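Local coordinates for acid phosphatase (Bacillus anthracis, PDB 2I33), which probably hydrolyses phosphate monoesters as a magnesium-dependent class C acid phosphatase of the HAD superfamily, at residues Y37-Y41 / D67-L71; G179-S183 / M218-W222. All coordinates share one frame; numbering follows the deposited sequence.

Contact 1 closes before contact 2 opens along the chain, and their centres lie about 13 Å apart. Contact 1 sets helix 31-54 against the loop that follows strand 59-64; contact 2 sets the loop after strand 172-179 against the start of helix 221-226. Strands 59-64 and 172-179 are neighbours in the parallel sheet, and the loops at their ends bring the two contacts to one magnesium ion, an example of how a HAD site is assembled. Asp67 O and Asp180 OD1 both bind the ion, and the contacts share its three waters. A probable hydrogen bond between Tyr219 OH and Glu68 OE1 also joins them, and each meets the second subunit.

Contact 1 (Y37-Y41 / D67-L71); sequences YYQGY and DETVL. With MG (magnesium ion), chain C.
Tyr37 and Tyr41, one turn apart on helix 31-54, face the irregular loop 67-71, where Tyr37 and Thr69 mark the nearest approach of the backbones, 8.2 Å between their CA atoms. The loop is folded tightly on itself, with a hydrogen bond from Glu68 N to Leu71 O, and turns two successive carbonyls to the helix. Both tyrosines hold CG anti to the carbonyl carbon (chi1 -84° in Tyr37), which sends their rings side by side toward the loop. Tyr37 OH, also hydrogen-bonded with Tyr27 OH, donates to Glu68 O at 2.5 Å, and Tyr41 OH donates to Thr69 O at 2.7 Å. Both acceptors lie at the ring edges, in the ring planes, whereas each hydroxyl stands above the plane of its carbonyl, by 41° at Glu68 and 60° at Thr69. The Thr69 methyl CG2 stays 3.6 Å from Tyr41 OH, while the polar groups have partners outside the segments, Thr69 OG1 with Asp65 and the Glu68 carboxylate probably with Tyr219. Phe214 packs against both tyrosine rings. The two phenols thus bond the carbonyls directly following Asp67, whose O binds magnesium, consistent with anchoring of the DxDx(T/V) loop characteristic of HAD phosphatases.

Contact 2 (G179-S183 / M218-W222); sequences GDNLS and MYGDW. With MG (magnesium ion), chain C.
Asp221, the first residue of helix 221-226, divides its carboxylate between two side chains of the facing loop: OD1 meets the amide of Asn181 and OD2 the hydroxyl of Ser183. Asn181 ND2 donates to Asp221 OD1 over 3.2 Å, a weak bond despite being almost straight at 175°. Amide and carboxylate cross nearly at right angles, their planes 84° apart, with the other end of the amide resting against the aspartate as Asn181 OD1 comes within 3.3 Å of Asp221 CB. Ser183 OG lies 2.8 Å from Asp221 OD2, though another acceptor is also within reach of its proton. The amide is steadied by its own loop. With CG anti to the backbone N (chi1 -176°), Asn181 extends across to Asp221, while its OD1 accepts from Ser183 N at 3.0 Å, closing an Asx turn; the donor stands above the amide plane. This loop follows strand 172-179 and carries the last of the three aspartates that bind magnesium in this HAD-type site. Asp180 OD1 binds the ion directly, and Asp65 and Asp67 O complete the protein's share of the coordination. Asp180 OD2 turns instead to Asn216 and to a magnesium ligand, water 2, whose oxygen donates to Asp180 OD2 over 2.6 Å. The same water donates to Tyr219 OH at 2.8 Å, so the phenol, which probably also shares a hydrogen bond with Glu68, belongs to the second shell of the metal. Between Tyr219 and the helix, Gly220 occupies the N-cap position with backbone angles suited to a residue that has no side chain. Glu32 of the second subunit accepts a hydrogen bond from Leu182 N and packs against Asn181.

Contact 1 (Y37-Y41 / D67-L71)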
loop_
_atom_site.group_PDB
_atom_site.type_symbol
_atom_site.label_atom_id
_atom_site.label_comp_id
_atom_site.label_asym_id
_atom_site.label_seq_id
_atom_site.Cartn_x
_atom_site.Cartn_y
_atom_site.Cartn_z
ATOM N N TYR A 37 0.884 -5.223 -4.883
ATOM C CA TYR A 37 0.135 -6.459 -5.084
ATOM C C TYR A 37 1.088 -7.614 -5.385
ATOM O O TYR A 37 0.980 -8.669 -4.789
ATOM C CB TYR A 37 -0.952 -6.295 -6.143
ATOM C CG TYR A 37 -2.193 -5.703 -5.513
ATOM C CD1 TYR A 37 -2.313 -4.332 -5.367
ATOM C CD2 TYR A 37 -3.191 -6.496 -4.985
ATOM C CE1 TYR A 37 -3.418 -3.763 -4.743
ATOM C CE2 TYR A 37 -4.295 -5.920 -4.341
ATOM C CZ TYR A 37 -4.404 -4.568 -4.228
ATOM O OH TYR A 37 -5.497 -4.001 -3.631
ATOM N N TYR A 38 2.054 -7.411 -6.254
ATOM C CA TYR A 38 3.030 -8.497 -6.468
ATOM C C TYR A 38 3.789 -8.803 -5.180
ATOM O O TYR A 38 4.082 -9.970 -4.873
ATOM C CB TYR A 38 4.009 -8.133 -7.562
ATOM C CG TYR A 38 3.404 -8.178 -8.918
ATOM C CD1 TYR A 38 2.827 -9.359 -9.414
ATOM C CD2 TYR A 38 3.476 -7.085 -9.770
ATOM C CE1 TYR A 38 2.295 -9.409 -10.710
ATOM C CE2 TYR A 38 2.962 -7.142 -11.059
ATOM C CZ TYR A 38 2.356 -8.299 -11.518
ATOM O OH TYR A 38 1.843 -8.358 -12.806
ATOM N N GLN A 39 4.170 -7.785 -4.430
ATOM C CA GLN A 39 4.931 -8.013 -3.217
ATOM C C GLN A 39 4.118 -8.850 -2.246
ATOM O O GLN A 39 4.612 -9.794 -1.635
ATOM C CB GLN A 39 5.244 -6.690 -2.528
ATOM C CG GLN A 39 5.932 -6.828 -1.188
ATOM C CD GLN A 39 6.643 -5.546 -0.794
ATOM O OE1 GLN A 39 7.739 -5.264 -1.290
ATOM N NE2 GLN A 39 5.964 -4.700 0.023
ATOM N N GLY A 40 2.843 -8.504 -2.121
ATOM C CA GLY A 40 1.953 -9.232 -1.224
ATOM C C GLY A 40 1.829 -10.695 -1.667
ATOM O O GLY A 40 2.009 -11.636 -0.873
ATOM N N TYR A 41 1.552 -10.907 -2.936
ATOM C CA TYR A 41 1.389 -12.275 -3.426
ATOM C C TYR A 41 2.692 -13.053 -3.443
ATOM O O TYR A 41 2.696 -14.272 -3.175
ATOM C CB TYR A 41 0.632 -12.313 -4.753
ATOM C CG TYR A 41 -0.857 -12.089 -4.556
ATOM C CD1 TYR A 41 -1.629 -13.002 -3.833
ATOM C CD2 TYR A 41 -1.484 -10.935 -5.042
ATOM C CE1 TYR A 41 -2.959 -12.789 -3.643
ATOM C CE2 TYR A 41 -2.840 -10.722 -4.850
ATOM C CZ TYR A 41 -3.560 -11.642 -4.132
ATOM O OH TYR A 41 -4.905 -11.470 -3.911
ATOM N N ASP A 67 -12.812 -8.125 -3.048
ATOM C CA ASP A 67 -12.753 -6.775 -3.612
ATOM C C ASP A 67 -11.505 -6.072 -3.094
ATOM O O ASP A 67 -11.281 -5.922 -1.894
ATOM C CB ASP A 67 -14.031 -5.997 -3.300
ATOM C CG ASP A 67 -15.260 -6.657 -3.906
ATOM O OD1 ASP A 67 -15.204 -7.012 -5.089
ATOM O OD2 ASP A 67 -16.270 -6.873 -3.174
ATOM N N GLU A 68 -10.711 -5.611 -4.037
ATOM C CA GLU A 68 -9.443 -4.944 -3.748
ATOM C C GLU A 68 -8.376 -5.886 -3.147
ATOM O O GLU A 68 -7.350 -5.426 -2.635
ATOM C CB GLU A 68 -9.640 -3.683 -2.938
ATOM C CG GLU A 68 -10.115 -2.486 -3.787
ATOM C CD GLU A 68 -11.261 -2.764 -4.732
ATOM O OE1 GLU A 68 -12.426 -2.798 -4.283
ATOM O OE2 GLU A 68 -10.967 -2.902 -5.950
ATOM N N THR A 69 -8.596 -7.181 -3.295
ATOM C CA THR A 69 -7.605 -8.168 -2.962
ATOM C C THR A 69 -7.350 -9.073 -4.157
ATOM O O THR A 69 -6.205 -9.221 -4.586
ATOM C CB THR A 69 -8.052 -8.984 -1.738
ATOM O OG1 THR A 69 -8.161 -8.099 -0.618
ATOM C CG2 THR A 69 -7.071 -10.053 -1.467
ATOM N N VAL A 70 -8.428 -9.632 -4.724
ATOM C CA VAL A 70 -8.397 -10.452 -5.934
ATOM C C VAL A 70 -9.012 -9.680 -7.109
ATOM O O VAL A 70 -8.481 -9.699 -8.197
ATOM C CB VAL A 70 -9.132 -11.788 -5.759
ATOM C CG1 VAL A 70 -9.148 -12.560 -7.034
ATOM C CG2 VAL A 70 -8.488 -12.599 -4.618
ATOM N N LEU A 71 -10.147 -9.040 -6.877
ATOM C CA LEU A 71 -10.868 -8.328 -7.941
ATOM C C LEU A 71 -10.763 -6.826 -7.790
ATOM O O LEU A 71 -10.949 -6.268 -6.710
ATOM C CB LEU A 71 -12.356 -8.730 -7.917
ATOM C CG LEU A 71 -12.653 -10.212 -8.218
ATOM C CD1 LEU A 71 -14.144 -10.513 -8.041
ATOM C CD2 LEU A 71 -12.158 -10.643 -9.564
HETATM MG MG MG C . -11.658 -5.841 0.217
HETATM O O HOH W 1 -11.849 -6.068 2.318
HETATM O O HOH W 2 -12.081 -4.052 0.192
HETATM O O HOH W 3 -13.798 -6.327 0.095
#

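Contact 2 (G179-S183 / M218-W222)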
loop_
_atom_site.group_PDB
_atom_site.type_symbol
_atom_site.label_atom_id
_atom_site.label_comp_id
_atom_site.label_asym_id
_atom_site.label_seq_id
_atom_site.Cartn_x
_atom_site.Cartn_y
_atom_site.Cartn_z
ATOM N N GLY A 179 -5.818 -9.694 2.416
ATOM C CA GLY A 179 -6.870 -8.689 2.340
ATOM C C GLY A 179 -6.350 -7.269 2.252
ATOM O O GLY A 179 -5.171 -7.034 2.399
ATOM N N ASP A 180 -7.269 -6.342 2.032
ATOM C CA ASP A 180 -6.945 -4.921 1.945
ATOM C C ASP A 180 -7.526 -4.130 3.098
ATOM O O ASP A 180 -7.343 -2.916 3.192
ATOM C CB ASP A 180 -7.499 -4.313 0.664
ATOM C CG ASP A 180 -9.022 -4.362 0.621
ATOM O OD1 ASP A 180 -9.557 -5.492 0.525
ATOM O OD2 ASP A 180 -9.643 -3.268 0.679
ATOM N N ASN A 181 -8.246 -4.816 3.955
ATOM C CA ASN A 181 -8.948 -4.199 5.037
ATOM C C ASN A 181 -8.613 -5.031 6.267
ATOM O O ASN A 181 -8.603 -6.255 6.205
ATOM C CB ASN A 181 -10.434 -4.286 4.726
ATOM C CG ASN A 181 -11.306 -3.591 5.753
ATOM O OD1 ASN A 181 -10.981 -3.514 6.963
ATOM N ND2 ASN A 181 -12.452 -3.111 5.282
ATOM N N LEU A 182 -8.284 -4.375 7.365
ATOM C CA LEU A 182 -7.860 -5.098 8.574
ATOM C C LEU A 182 -8.889 -6.122 8.989
ATOM O O LEU A 182 -8.530 -7.158 9.518
ATOM C CB LEU A 182 -7.590 -4.150 9.735
ATOM C CG LEU A 182 -6.377 -3.252 9.567
ATOM C CD1 LEU A 182 -6.287 -2.289 10.729
ATOM C CD2 LEU A 182 -5.136 -4.058 9.361
ATOM N N SER A 183 -10.164 -5.845 8.725
ATOM C CA SER A 183 -11.227 -6.792 9.102
ATOM C C SER A 183 -11.232 -8.065 8.219
ATOM O O SER A 183 -12.010 -8.995 8.459
ATOM C CB SER A 183 -12.607 -6.129 9.172
ATOM O OG SER A 183 -12.860 -5.375 8.032
ATOM N N MET A 218 -8.798 3.865 -1.215
ATOM C CA MET A 218 -10.027 4.383 -1.816
ATOM C C MET A 218 -11.194 4.371 -0.839
ATOM O O MET A 218 -12.070 5.247 -0.859
ATOM C CB MET A 218 -10.411 3.541 -3.025
ATOM C CG MET A 218 -9.362 3.549 -4.159
ATOM S SD MET A 218 -9.954 2.623 -5.551
ATOM C CE MET A 218 -9.784 0.949 -4.890
ATOM N N TYR A 219 -11.220 3.332 -0.034
ATOM C CA TYR A 219 -12.349 3.052 0.824
ATOM C C TYR A 219 -11.992 1.922 1.790
ATOM O O TYR A 219 -10.979 1.238 1.633
ATOM C CB TYR A 219 -13.574 2.671 -0.008
ATOM C CG TYR A 219 -13.468 1.279 -0.564
ATOM C CD1 TYR A 219 -13.046 1.044 -1.846
ATOM C CD2 TYR A 219 -13.766 0.175 0.228
ATOM C CE1 TYR A 219 -12.962 -0.218 -2.357
ATOM C CE2 TYR A 219 -13.638 -1.120 -0.268
ATOM C CZ TYR A 219 -13.226 -1.320 -1.556
ATOM O OH TYR A 219 -13.117 -2.611 -2.017
ATOM N N GLY A 220 -12.868 1.722 2.761
ATOM C CA GLY A 220 -12.719 0.627 3.683
ATOM C C GLY A 220 -13.052 1.008 5.092
ATOM O O GLY A 220 -13.617 2.091 5.368
ATOM N N ASP A 221 -12.705 0.094 5.987
ATOM C CA ASP A 221 -12.923 0.316 7.411
ATOM C C ASP A 221 -12.102 1.460 7.992
ATOM O O ASP A 221 -12.496 2.060 8.978
ATOM C CB ASP A 221 -12.653 -0.948 8.220
ATOM C CG ASP A 221 -13.779 -1.950 8.126
ATOM O OD1 ASP A 221 -14.652 -1.822 7.236
ATOM O OD2 ASP A 221 -13.768 -2.893 8.942
ATOM N N TRP A 222 -10.990 1.810 7.357
ATOM C CA TRP A 222 -10.220 2.953 7.821
ATOM C C TRP A 222 -11.087 4.215 7.754
ATOM O O TRP A 222 -10.999 5.076 8.619
ATOM C CB TRP A 222 -8.949 3.121 6.992
ATOM C CG TRP A 222 -9.179 3.472 5.593
ATOM C CD1 TRP A 222 -9.293 2.620 4.535
ATOM C CD2 TRP A 222 -9.272 4.785 5.059
ATOM N NE1 TRP A 222 -9.463 3.330 3.373
ATOM C CE2 TRP A 222 -9.453 4.668 3.671
ATOM C CE3 TRP A 222 -9.208 6.055 5.625
ATOM C CZ2 TRP A 222 -9.561 5.782 2.845
ATOM C CZ3 TRP A 222 -9.329 7.160 4.798
ATOM C CH2 TRP A 222 -9.525 7.014 3.440
HETATM MG MG MG C . -11.658 -5.841 0.217
HETATM O O HOH W 4 -9.777 -1.146 2.694
HETATM O O HOH W 2 -12.081 -4.052 0.192
HETATM O O HOH W 1 -11.849 -6.068 2.318
HETATM O O HOH W 3 -13.798 -6.327 0.095
#